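Local atomic coordinates of putative hydrolase (Burkholderia cenocepacia, PDB entry 4X00), a protein that is an alpha/beta-hydrolase-fold protein that probably hydrolyses esters and is thought to be an aryl esterase, though its natural substrate is not established. Residues 117-122 with 209-214; 132-137 with 271-276; 222-227 with 237-242; 228-233 with 257-262. One frame throughout, in Å; residues are numbered along the deposited sequence. Where two conformers were deposited one is given.

Contact 1. Residues 117-122 with 209-214; sequences VISNYL and VEAAKG
With chi1 at -78°, Asn120 sets CG anti to its own carbonyl carbon and beside its backbone N, and the amide then reaches from the flank of helix 113-125 to the start of helix 211-216. Its oxygen takes the backbone N-H of Glu210: Glu210 N lies 2.8 Å from Asn120 OD1. The N-H points almost straight at the oxygen (166°), but the donor stands above the carbonyl plane. An asparagine suits this place because its two ends can serve neighbouring peptides at once, ND2 giving a hydrogen bond to the carbonyl of Thr208. Glu210 is the centre of an inverse gamma turn and the N-cap residue of helix 211-216, so the side chain of one helix of the alpha/beta-hydrolase fold grips the loop just where helix 211-216 begins. Farther along, the two backbones close up at Gly214, whose CA is 3.7 Å from Ser119 O. A beta carbon there would run into that oxygen and crowd Leu122 CB, so glycine suits the close approach; Leu122 CB lies 3.5 Å from Gly214 O. Ser119, a small residue where the backbones run close, lays CB 3.9 Å from Ala211 CA, and its OG shares a hydrogen bond with Tyr135 OH on strand 132-136. A water donates to Gly214 O and, weakly, to Leu122 O, bridging the two carbonyls.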
loop_
_atom_site.group_PDB
_atom_site.type_symbol
_atom_site.label_atom_id
_atom_site.label_comp_id
_atom_site.label_asym_id
_atom_site.label_seq_id
_atom_site.Cartn_x
_atom_site.Cartn_y
_atom_site.Cartn_z
ATOM N N VAL A 117 -6.446 2.425 0.933
ATOM C CA VAL A 117 -7.124 2.031 -0.308
ATOM C C VAL A 117 -7.928 0.730 -0.086
ATOM O O VAL A 117 -9.091 0.631 -0.532
ATOM C CB VAL A 117 -6.113 1.834 -1.462
ATOM C CG1 VAL A 117 -6.769 1.224 -2.700
ATOM C CG2 VAL A 117 -5.390 3.154 -1.822
ATOM N N ILE A 118 -7.329 -0.264 0.592
ATOM C CA ILE A 118 -8.078 -1.489 0.898
ATOM C C ILE A 118 -9.306 -1.179 1.745
ATOM O O ILE A 118 -10.389 -1.718 1.469
ATOM C CB ILE A 118 -7.186 -2.532 1.605
ATOM C CG1 ILE A 118 -6.117 -3.022 0.633
ATOM C CG2 ILE A 118 -8.052 -3.723 2.076
ATOM C CD1 ILE A 118 -5.069 -3.956 1.269
ATOM N N SER A 119 -9.167 -0.338 2.774
ATOM C CA SER A 119 -10.353 -0.042 3.592
ATOM C C SER A 119 -11.458 0.579 2.752
ATOM O O SER A 119 -12.636 0.244 2.924
ATOM C CB SER A 119 -10.034 0.909 4.743
ATOM O OG SER A 119 -9.157 0.266 5.643
ATOM N N ASN A 120 -11.086 1.498 1.859
ATOM C CA ASN A 120 -12.088 2.141 1.017
ATOM C C ASN A 120 -12.694 1.162 0.009
ATOM O O ASN A 120 -13.897 1.238 -0.277
ATOM C CB ASN A 120 -11.484 3.362 0.326
ATOM C CG ASN A 120 -11.394 4.541 1.253
ATOM O OD1 ASN A 120 -12.293 4.746 2.078
ATOM N ND2 ASN A 120 -10.342 5.366 1.094
ATOM N N TYR A 121 -11.890 0.217 -0.479
ATOM C CA TYR A 121 -12.407 -0.843 -1.324
ATOM C C TYR A 121 -13.400 -1.725 -0.559
ATOM O O TYR A 121 -14.505 -2.005 -1.056
ATOM C CB TYR A 121 -11.243 -1.684 -1.889
ATOM C CG TYR A 121 -11.716 -2.901 -2.632
ATOM C CD1 TYR A 121 -12.100 -2.811 -3.971
ATOM C CD2 TYR A 121 -11.852 -4.124 -1.985
ATOM C CE1 TYR A 121 -12.563 -3.930 -4.659
ATOM C CE2 TYR A 121 -12.301 -5.239 -2.664
ATOM C CZ TYR A 121 -12.683 -5.142 -3.992
ATOM O OH TYR A 121 -13.139 -6.278 -4.646
ATOM N N LEU A 122 -13.022 -2.140 0.650
ATOM C CA LEU A 122 -13.934 -2.928 1.485
ATOM C C LEU A 122 -15.221 -2.164 1.760
ATOM O O LEU A 122 -16.310 -2.744 1.732
ATOM C CB LEU A 122 -13.254 -3.287 2.798
ATOM C CG LEU A 122 -12.151 -4.333 2.650
ATOM C CD1 LEU A 122 -11.414 -4.456 3.979
ATOM C CD2 LEU A 122 -12.694 -5.714 2.208
ATOM N N VAL A 209 -11.192 8.141 4.335
ATOM C CA VAL A 209 -10.849 6.740 4.616
ATOM C C VAL A 209 -11.968 6.116 5.435
ATOM O O VAL A 209 -12.180 6.482 6.596
ATOM C CB VAL A 209 -9.516 6.600 5.384
ATOM C CG1 VAL A 209 -9.153 5.112 5.567
ATOM C CG2 VAL A 209 -8.395 7.313 4.643
ATOM N N GLU A 210 -12.691 5.173 4.841
ATOM C CA GLU A 210 -13.806 4.540 5.543
ATOM C C GLU A 210 -13.344 3.269 6.241
ATOM O O GLU A 210 -13.806 2.162 5.945
ATOM C CB GLU A 210 -14.936 4.249 4.574
ATOM C CG GLU A 210 -15.461 5.537 3.947
ATOM C CD GLU A 210 -16.713 5.329 3.138
ATOM O OE1 GLU A 210 -16.672 5.569 1.912
ATOM O OE2 GLU A 210 -17.736 4.941 3.725
ATOM N N ALA A 211 -12.411 3.435 7.174
ATOM C CA ALA A 211 -11.859 2.290 7.886
ATOM C C ALA A 211 -12.916 1.597 8.743
ATOM O O ALA A 211 -12.977 0.376 8.786
ATOM C CB ALA A 211 -10.692 2.724 8.731
ATOM N N ALA A 212 -13.735 2.360 9.457
ATOM C CA ALA A 212 -14.704 1.750 10.349
ATOM C C ALA A 212 -15.663 0.875 9.567
ATOM O O ALA A 212 -15.897 -0.293 9.919
ATOM C CB ALA A 212 -15.446 2.811 11.106
ATOM N N LYS A 213 -16.192 1.413 8.476
ATOM C CA LYS A 213 -17.116 0.638 7.657
ATOM C C LYS A 213 -16.417 -0.553 6.973
ATOM O O LYS A 213 -16.906 -1.674 7.030
ATOM C CB LYS A 213 -17.776 1.546 6.620
ATOM C CG LYS A 213 -18.795 0.858 5.729
ATOM C CD LYS A 213 -19.406 1.815 4.715
ATOM C CE LYS A 213 -20.398 1.075 3.820
ATOM N NZ LYS A 213 -20.864 1.925 2.701
ATOM N N GLY A 214 -15.277 -0.330 6.326
ATOM C CA GLY A 214 -14.675 -1.410 5.564
ATOM C C GLY A 214 -14.136 -2.529 6.442
ATOM O O GLY A 214 -14.311 -3.706 6.136
HETATM O O HOH W 1 -16.181 -4.901 4.379
#

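Contact 2. Residues 132-137 with 271-276; sequences GAVYVD and RDLSDF. With EDO (1,2-ethanediol), chain H; EDO (1,2-ethanediol), chain J.
Val134 and Phe276 run past each other in opposite directions, so that a methyl branch of the valine comes to lie over one face of the phenyl ring. The methyl is CG2, placed anti to the carbonyl carbon of Val134, and it stands 3.9 Å from the centroid of the Phe276 ring, 28° off the normal: a CH-pi contact. It is displaced toward one side of the ring, Val134 CG2 being 3.5 Å from Phe276 CD2. The ring is brought there by a chi1 of 174°, which carries CG anti to the backbone N. Its far end reaches across the strand near Ala133, with Phe276 CZ 3.6 Å from Ala133 O, while Gly132 meets the ring at its edge. A beta carbon on Gly132 would crowd CZ, so a residue without a side chain fits beside the phenyl. One turn earlier on the helix, Leu273 presents CD1 to the same valine methyl, with Val134 CG2 and Leu273 CD1 4.1 Å apart. Branched and aromatic residues suit this buried interface, across which no hydrogen bond passes; Phe276 also packs on Leu223 of the next strand. Arg271 and Asp275 are exposed; Asp272, at the margin, forms a salt bridge with Arg271 and also bonds to Tyr254. Ethanediol molecules, probably from the crystallisation liquor, bond to Asp272 and Asp275. Strand and helix run nearly antiparallel, at 161° with axes 10.1 Å apart, the layering of a C-terminal helix against the central parallel strands of an alpha/beta-hydrolase sheet.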
loop_
_atom_site.group_PDB
_atom_site.type_symbol
_atom_site.label_atom_id
_atom_site.label_comp_id
_atom_site.label_asym_id
_atom_site.label_seq_id
_atom_site.Cartn_x
_atom_site.Cartn_y
_atom_site.Cartn_z
ATOM N N GLY A 132 -8.753 -12.373 1.088
ATOM C CA GLY A 132 -8.155 -11.911 2.322
ATOM C C GLY A 132 -7.362 -10.639 2.055
ATOM O O GLY A 132 -7.170 -10.259 0.889
ATOM N N ALA A 133 -6.862 -10.007 3.116
ATOM C CA ALA A 133 -6.039 -8.823 2.939
ATOM C C ALA A 133 -4.984 -8.752 4.015
ATOM O O ALA A 133 -5.248 -9.094 5.169
ATOM C CB ALA A 133 -6.902 -7.558 2.958
ATOM N N VAL A 134 -3.810 -8.303 3.612
ATOM C CA VAL A 134 -2.716 -8.017 4.512
ATOM C C VAL A 134 -2.471 -6.506 4.513
ATOM O O VAL A 134 -2.209 -5.920 3.448
ATOM C CB VAL A 134 -1.429 -8.731 4.083
ATOM C CG1 VAL A 134 -0.309 -8.454 5.097
ATOM C CG2 VAL A 134 -1.672 -10.251 3.925
ATOM N N TYR A 135 -2.592 -5.874 5.676
ATOM C CA TYR A 135 -2.240 -4.464 5.842
ATOM C C TYR A 135 -0.801 -4.450 6.323
ATOM O O TYR A 135 -0.507 -4.969 7.404
ATOM C CB TYR A 135 -3.111 -3.761 6.870
ATOM C CG TYR A 135 -4.498 -3.396 6.405
ATOM C CD1 TYR A 135 -5.395 -4.352 5.900
ATOM C CD2 TYR A 135 -4.960 -2.078 6.526
ATOM C CE1 TYR A 135 -6.678 -3.988 5.485
ATOM C CE2 TYR A 135 -6.243 -1.730 6.112
ATOM C CZ TYR A 135 -7.087 -2.678 5.599
ATOM O OH TYR A 135 -8.343 -2.316 5.206
ATOM N N VAL A 136 0.092 -3.893 5.530
ATOM C CA VAL A 136 1.490 -3.834 5.901
ATOM C C VAL A 136 1.807 -2.420 6.346
ATOM O O VAL A 136 1.855 -1.497 5.520
ATOM C CB VAL A 136 2.383 -4.232 4.738
ATOM C CG1 VAL A 136 3.833 -4.330 5.260
ATOM C CG2 VAL A 136 1.864 -5.520 4.080
ATOM N N ASP A 137 1.967 -2.214 7.651
ATOM C CA ASP A 137 2.120 -0.848 8.166
ATOM C C ASP A 137 1.057 0.052 7.570
ATOM O O ASP A 137 1.310 1.204 7.202
ATOM C CB ASP A 137 3.538 -0.337 7.910
ATOM C CG ASP A 137 4.523 -1.063 8.792
ATOM O OD1 ASP A 137 4.863 -2.201 8.414
ATOM O OD2 ASP A 137 4.855 -0.573 9.913
ATOM N N ARG A 271 7.725 -15.237 3.900
ATOM C CA ARG A 271 7.226 -16.402 4.628
ATOM C C ARG A 271 5.826 -16.125 5.202
ATOM O O ARG A 271 4.886 -16.900 4.993
ATOM C CB ARG A 271 8.212 -16.753 5.755
ATOM C CG ARG A 271 7.837 -18.053 6.472
ATOM C CD ARG A 271 8.531 -18.137 7.849
ATOM N NE ARG A 271 7.908 -17.209 8.784
ATOM C CZ ARG A 271 8.554 -16.466 9.692
ATOM N NH1 ARG A 271 9.875 -16.562 9.840
ATOM N NH2 ARG A 271 7.881 -15.615 10.457
ATOM N N ASP A 272 5.679 -15.001 5.915
ATOM C CA ASP A 272 4.373 -14.654 6.472
ATOM C C ASP A 272 3.315 -14.486 5.386
ATOM O O ASP A 272 2.166 -14.907 5.565
ATOM C CB ASP A 272 4.490 -13.370 7.294
ATOM C CG ASP A 272 5.141 -13.574 8.648
ATOM O OD1 ASP A 272 5.241 -14.731 9.150
ATOM O OD2 ASP A 272 5.531 -12.554 9.240
ATOM N N LEU A 273 3.685 -13.871 4.268
ATOM C CA LEU A 273 2.721 -13.637 3.193
ATOM C C LEU A 273 2.285 -14.952 2.576
ATOM O O LEU A 273 1.073 -15.213 2.420
ATOM C CB LEU A 273 3.321 -12.710 2.132
ATOM C CG LEU A 273 2.432 -12.517 0.899
ATOM C CD1 LEU A 273 1.033 -11.943 1.287
ATOM C CD2 LEU A 273 3.126 -11.599 -0.111
ATOM N N SER A 274 3.242 -15.822 2.258
ATOM C CA SER A 274 2.851 -17.090 1.632
ATOM C C SER A 274 1.988 -17.920 2.592
ATOM O O SER A 274 0.981 -18.501 2.178
ATOM C CB SER A 274 4.090 -17.876 1.186
ATOM O OG SER A 274 3.698 -19.082 0.542
ATOM N N ASP A 275 2.359 -17.922 3.875
ATOM C CA ASP A 275 1.575 -18.653 4.868
ATOM C C ASP A 275 0.160 -18.087 4.970
ATOM O O ASP A 275 -0.795 -18.838 5.078
ATOM C CB ASP A 275 2.260 -18.616 6.240
ATOM C CG ASP A 275 3.531 -19.444 6.278
ATOM O OD1 ASP A 275 3.794 -20.182 5.302
ATOM O OD2 ASP A 275 4.255 -19.363 7.288
ATOM N N PHE A 276 0.019 -16.760 4.925
ATOM C CA PHE A 276 -1.284 -16.153 5.012
ATOM C C PHE A 276 -2.144 -16.546 3.799
ATOM O O PHE A 276 -3.334 -16.913 3.937
ATOM C CB PHE A 276 -1.160 -14.630 5.077
ATOM C CG PHE A 276 -2.491 -13.933 5.032
ATOM C CD1 PHE A 276 -3.244 -13.814 6.191
ATOM C CD2 PHE A 276 -3.026 -13.439 3.844
ATOM C CE1 PHE A 276 -4.492 -13.212 6.204
ATOM C CE2 PHE A 276 -4.289 -12.808 3.831
ATOM C CZ PHE A 276 -5.017 -12.691 5.013
HETATM C C1 EDO H . 5.922 -12.856 13.890
HETATM O O1 EDO H . 7.118 -13.581 14.258
HETATM C C2 EDO H . 5.545 -13.049 12.424
HETATM O O2 EDO H . 6.687 -12.997 11.564
HETATM C C1 EDO J . 1.864 -23.167 5.660
HETATM O O1 EDO J . 2.954 -22.661 4.885
HETATM C C2 EDO J . 2.118 -22.965 7.152
HETATM O O2 EDO J . 3.123 -23.877 7.623
#

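Contact 3. Residues 222-227 with 237-242; sequences LLLLYG and PSIARA
This is an apolar helix-on-sheet contact within a beta-alpha-beta unit, where helix 235-245 packs back on strand 222-227, the strand that precedes it. The axes lie 9.9 Å apart and the directions are nearly antiparallel, at 167°. Alternate strand residues, Leu224 and Tyr226, point toward the helix. Tyr226 and Ile239 reach for each other tip to tip: Ile239 CG1, anti to its carbonyl carbon, sits over one face of the tyrosine ring, 4.1 Å from the Tyr226 centroid and shifted toward the rim. Its extended chain (chi2 166°) lays CD1 along the same ring, 3.8 Å from Tyr226 CD1. Such a slim, branched side chain covers a ring well, while the Tyr226 hydroxyl bonds to the carbonyl of Gly138. Beside it Leu224 CD2 touches Ala242 CB at 3.6 Å, the short alanine side chain letting the leucine branch come close to the helix. Ser238 offers CB to the tyrosine, 4.0 Å from Tyr226 CE2, and turns its OG back to the carbonyl of Lys234. Ile239 also meets Ser251 and Leu253, so the helix spans both parallel strands, as in the beta-alpha-beta crossover of alpha/beta-hydrolase folds.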
loop_
_atom_site.group_PDB
_atom_site.type_symbol
_atom_site.label_atom_id
_atom_site.label_comp_id
_atom_site.label_asym_id
_atom_site.label_seq_id
_atom_site.Cartn_x
_atom_site.Cartn_y
_atom_site.Cartn_z
ATOM N N LEU A 222 -7.951 -11.165 7.744
ATOM C CA LEU A 222 -7.177 -9.942 7.728
ATOM C C LEU A 222 -5.948 -10.117 8.617
ATOM O O LEU A 222 -6.055 -10.542 9.781
ATOM C CB LEU A 222 -8.004 -8.762 8.229
ATOM C CG LEU A 222 -9.241 -8.411 7.418
ATOM C CD1 LEU A 222 -10.027 -7.324 8.130
ATOM C CD2 LEU A 222 -8.840 -7.966 6.017
ATOM N N LEU A 223 -4.798 -9.737 8.077
ATOM C CA LEU A 223 -3.539 -9.798 8.813
ATOM C C LEU A 223 -2.895 -8.406 8.792
ATOM O O LEU A 223 -2.768 -7.800 7.732
ATOM C CB LEU A 223 -2.605 -10.831 8.182
ATOM C CG LEU A 223 -1.177 -10.906 8.743
ATOM C CD1 LEU A 223 -1.184 -11.327 10.214
ATOM C CD2 LEU A 223 -0.378 -11.890 7.910
ATOM N N LEU A 224 -2.520 -7.908 9.956
ATOM C CA LEU A 224 -1.852 -6.622 10.073
ATOM C C LEU A 224 -0.412 -6.886 10.462
ATOM O O LEU A 224 -0.149 -7.432 11.537
ATOM C CB LEU A 224 -2.541 -5.749 11.104
ATOM C CG LEU A 224 -3.578 -4.788 10.512
ATOM C CD1 LEU A 224 -4.711 -5.511 9.730
ATOM C CD2 LEU A 224 -4.119 -3.894 11.645
ATOM N N LEU A 225 0.523 -6.528 9.597
ATOM C CA LEU A 225 1.946 -6.778 9.823
ATOM C C LEU A 225 2.613 -5.418 9.902
ATOM O O LEU A 225 2.577 -4.672 8.904
ATOM C CB LEU A 225 2.565 -7.595 8.690
ATOM C CG LEU A 225 2.145 -9.036 8.419
ATOM C CD1 LEU A 225 2.994 -9.594 7.283
ATOM C CD2 LEU A 225 2.427 -9.890 9.597
ATOM N N TYR A 226 3.197 -5.070 11.055
ATOM C CA TYR A 226 3.798 -3.727 11.241
ATOM C C TYR A 226 5.202 -3.861 11.773
ATOM O O TYR A 226 5.466 -4.715 12.641
ATOM C CB TYR A 226 2.990 -2.890 12.260
ATOM C CG TYR A 226 1.700 -2.340 11.726
ATOM C CD1 TYR A 226 0.686 -3.190 11.330
ATOM C CD2 TYR A 226 1.499 -0.966 11.597
ATOM C CE1 TYR A 226 -0.500 -2.697 10.826
ATOM C CE2 TYR A 226 0.295 -0.457 11.109
ATOM C CZ TYR A 226 -0.692 -1.339 10.703
ATOM O OH TYR A 226 -1.890 -0.887 10.197
ATOM N N GLY A 227 6.092 -2.978 11.334
ATOM C CA GLY A 227 7.345 -2.786 12.037
ATOM C C GLY A 227 7.087 -2.048 13.335
ATOM O O GLY A 227 6.438 -0.983 13.344
ATOM N N PRO A 237 -0.994 1.675 18.205
ATOM C CA PRO A 237 -2.323 2.298 18.216
ATOM C C PRO A 237 -3.128 1.999 16.948
ATOM O O PRO A 237 -4.340 1.860 17.036
ATOM C CB PRO A 237 -2.001 3.791 18.334
ATOM C CG PRO A 237 -0.670 3.818 19.072
ATOM C CD PRO A 237 0.080 2.649 18.502
ATOM N N SER A 238 -2.471 1.875 15.801
ATOM C CA SER A 238 -3.187 1.535 14.582
ATOM C C SER A 238 -3.747 0.118 14.660
ATOM O O SER A 238 -4.899 -0.120 14.293
ATOM C CB SER A 238 -2.261 1.694 13.387
ATOM O OG SER A 238 -1.994 3.073 13.175
ATOM N N ILE A 239 -2.920 -0.826 15.113
ATOM C CA ILE A 239 -3.365 -2.203 15.283
ATOM C C ILE A 239 -4.533 -2.261 16.256
ATOM O O ILE A 239 -5.535 -2.931 15.990
ATOM C CB ILE A 239 -2.208 -3.097 15.760
ATOM C CG1 ILE A 239 -1.215 -3.309 14.614
ATOM C CG2 ILE A 239 -2.746 -4.481 16.221
ATOM C CD1 ILE A 239 0.105 -3.882 15.064
ATOM N N ALA A 240 -4.438 -1.527 17.359
ATOM C CA ALA A 240 -5.482 -1.579 18.378
ATOM C C ALA A 240 -6.783 -0.992 17.842
ATOM O O ALA A 240 -7.861 -1.537 18.099
ATOM C CB ALA A 240 -5.035 -0.854 19.658
ATOM N N ARG A 241 -6.703 0.093 17.081
ATOM C CA ARG A 241 -7.897 0.673 16.486
ATOM C C ARG A 241 -8.533 -0.309 15.506
ATOM O O ARG A 241 -9.740 -0.515 15.530
ATOM C CB ARG A 241 -7.557 1.988 15.775
ATOM C CG ARG A 241 -8.716 2.584 15.003
ATOM C CD ARG A 241 -9.903 2.945 15.870
ATOM N NE ARG A 241 -10.868 3.661 15.046
ATOM C CZ ARG A 241 -12.185 3.646 15.218
ATOM N NH1 ARG A 241 -12.740 2.945 16.202
ATOM N NH2 ARG A 241 -12.946 4.338 14.381
ATOM N N ALA A 242 -7.716 -0.942 14.668
ATOM C CA ALA A 242 -8.255 -1.925 13.737
ATOM C C ALA A 242 -8.903 -3.106 14.445
ATOM O O ALA A 242 -9.979 -3.550 14.017
ATOM C CB ALA A 242 -7.167 -2.406 12.797
#

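Contact 4. Residues 228-233 with 257-262; sequences AQDALV and SGHAPF. With EDO (1,2-ethanediol), chain G.
Leu232 lays its side chain over one face of the His259 imidazole, the two crossing at about a right angle. CB stands above the ring centre, and CD1 makes the CH-pi contact, with Leu232 CD1 3.6 Å from His259 CD2. Val233 adds CG2 near CE1 of the same ring. At the ring edge lies Asp230, side by side with the histidine and pointing the same way; in both residues CG is anti to its own backbone N. His259 ND1 donates to Asp230 OD2 at 2.8 Å and 170°, with the oxygen in the ring plane, although the carboxylate is turned 61° from the imidazole and is met from above its own plane. Its other oxygen is gripped by two backbone N-H groups, Leu232 N at 2.8 Å and Val233 N at 2.9 Å from Asp230 OD1, an Asx turn and wider Asx motif that fix the rotation of the carboxylate. A carboxylate suits this place because it can serve both the imidazole and the loop. The pairing would be expected to raise the basicity of the ring, whereas Asp137, whose carboxylate lies close to Asp230 OD2, may shift the ionisation of the pair. The loops are also joined by a bond from Gln229 N, which comes in nearly along the C=O axis of Ser257, 2.9 Å from Ser257 O, and by a water that accepts from Ala231 N and His259 N. With Ser112 near His259 NE2, the geometry is consistent with the Ser-His-Asp catalytic triad of alpha/beta hydrolases.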
loop_
_atom_site.group_PDB
_atom_site.type_symbol
_atom_site.label_atom_id
_atom_site.label_comp_id
_atom_site.label_asym_id
_atom_site.label_seq_id
_atom_site.Cartn_x
_atom_site.Cartn_y
_atom_site.Cartn_z
ATOM N N ALA A 228 7.629 -2.561 14.443
ATOM C CA ALA A 228 7.411 -1.939 15.747
ATOM C C ALA A 228 8.009 -0.539 15.811
ATOM O O ALA A 228 7.585 0.285 16.616
ATOM C CB ALA A 228 7.991 -2.812 16.885
ATOM N N GLN A 229 9.026 -0.297 14.989
ATOM C CA GLN A 229 9.681 1.009 15.042
ATOM C C GLN A 229 9.255 1.912 13.883
ATOM O O GLN A 229 9.947 2.867 13.541
ATOM C CB GLN A 229 11.201 0.817 15.089
ATOM C CG GLN A 229 11.591 -0.077 16.278
ATOM C CD GLN A 229 13.078 -0.148 16.464
ATOM O OE1 GLN A 229 13.750 0.887 16.598
ATOM N NE2 GLN A 229 13.615 -1.359 16.497
ATOM N N ASP A 230 8.083 1.643 13.318
ATOM C CA ASP A 230 7.541 2.474 12.244
ATOM C C ASP A 230 7.512 3.947 12.685
ATOM O O ASP A 230 6.914 4.311 13.683
ATOM C CB ASP A 230 6.146 1.933 11.902
ATOM C CG ASP A 230 5.510 2.595 10.683
ATOM O OD1 ASP A 230 5.851 3.760 10.380
ATOM O OD2 ASP A 230 4.659 1.956 10.016
ATOM N N ALA A 231 8.214 4.782 11.931
ATOM C CA ALA A 231 8.367 6.208 12.241
ATOM C C ALA A 231 7.309 7.074 11.576
ATOM O O ALA A 231 7.355 8.290 11.724
ATOM C CB ALA A 231 9.769 6.682 11.846
ATOM N N LEU A 232 6.354 6.451 10.879
ATOM C CA LEU A 232 5.343 7.221 10.164
ATOM C C LEU A 232 3.954 6.870 10.637
ATOM O O LEU A 232 3.143 7.767 10.888
ATOM C CB LEU A 232 5.465 7.019 8.654
ATOM C CG LEU A 232 6.694 7.705 8.053
ATOM C CD1 LEU A 232 6.934 7.206 6.648
ATOM C CD2 LEU A 232 6.556 9.249 8.046
ATOM N N VAL A 233 3.670 5.578 10.761
ATOM C CA VAL A 233 2.379 5.133 11.279
ATOM C C VAL A 233 2.630 4.563 12.669
ATOM O O VAL A 233 3.563 3.772 12.829
ATOM C CB VAL A 233 1.727 4.076 10.350
ATOM C CG1 VAL A 233 0.474 3.483 11.002
ATOM C CG2 VAL A 233 1.370 4.704 8.983
ATOM N N SER A 257 11.972 -3.805 12.643
ATOM C CA SER A 257 11.645 -3.113 11.388
ATOM C C SER A 257 10.925 -1.825 11.661
ATOM O O SER A 257 10.255 -1.645 12.697
ATOM C CB SER A 257 10.748 -3.947 10.475
ATOM O OG SER A 257 11.449 -5.010 9.868
ATOM N N GLY A 258 11.050 -0.919 10.701
ATOM C CA GLY A 258 10.236 0.289 10.654
ATOM C C GLY A 258 9.072 0.137 9.688
ATOM O O GLY A 258 8.423 -0.918 9.650
ATOM N N HIS A 259 8.798 1.203 8.932
ATOM C CA HIS A 259 7.589 1.316 8.138
ATOM C C HIS A 259 7.530 0.379 6.924
ATOM O O HIS A 259 6.463 0.191 6.354
ATOM C CB HIS A 259 7.508 2.786 7.701
ATOM C CG HIS A 259 6.263 3.187 6.964
ATOM N ND1 HIS A 259 4.996 3.106 7.520
ATOM C CD2 HIS A 259 6.112 3.781 5.750
ATOM C CE1 HIS A 259 4.117 3.588 6.653
ATOM N NE2 HIS A 259 4.770 4.005 5.578
ATOM N N ALA A 260 8.658 -0.221 6.533
ATOM C CA ALA A 260 8.722 -1.015 5.317
ATOM C C ALA A 260 9.300 -2.431 5.562
ATOM O O ALA A 260 10.322 -2.809 4.991
ATOM C CB ALA A 260 9.558 -0.281 4.259
ATOM N N PRO A 261 8.608 -3.257 6.370
ATOM C CA PRO A 261 9.135 -4.589 6.710
ATOM C C PRO A 261 9.316 -5.514 5.504
ATOM O O PRO A 261 10.116 -6.444 5.592
ATOM C CB PRO A 261 8.075 -5.154 7.690
ATOM C CG PRO A 261 6.834 -4.361 7.421
ATOM C CD PRO A 261 7.354 -2.967 7.071
ATOM N N PHE A 262 8.556 -5.324 4.434
ATOM C CA PHE A 262 8.694 -6.147 3.232
ATOM C C PHE A 262 10.056 -5.916 2.553
ATOM O O PHE A 262 10.529 -6.787 1.793
ATOM C CB PHE A 262 7.543 -5.859 2.249
ATOM C CG PHE A 262 7.414 -4.388 1.913
ATOM C CD1 PHE A 262 6.693 -3.521 2.739
ATOM C CD2 PHE A 262 8.095 -3.876 0.802
ATOM C CE1 PHE A 262 6.623 -2.156 2.446
ATOM C CE2 PHE A 262 8.043 -2.521 0.507
ATOM C CZ PHE A 262 7.305 -1.658 1.337
HETATM C C1 EDO G . 5.392 4.138 17.208
HETATM O O1 EDO G . 4.032 3.988 17.606
HETATM C C2 EDO G . 5.907 2.876 16.532
HETATM O O2 EDO G . 5.243 2.644 15.299
HETATM O O HOH W 2 10.025 3.703 9.831
#

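Contacts 2 and 3 lie on neighbouring parallel strands, 132-136 and 222-227, with centres 12 Å apart. Helix 266-280 covers strand 132-136, and helix 235-245 packs on strand 222-227 from the other face of the sheet. Contact 1 lies among the helices and touches contact 2 through Tyr135, their centres 18 Å apart; along the chain these two interleave. Contact 4 begins where the second of these strands ends; the centres of contacts 3 and 4 are 12 Å apart. Contact 1 closes before contacts 3 and 4 open; those two interleave, and both are nested within the loop closed by contact 2. The helices thus pack on strands of one sheet whose carboxyl ends lead into loops of the putative active site.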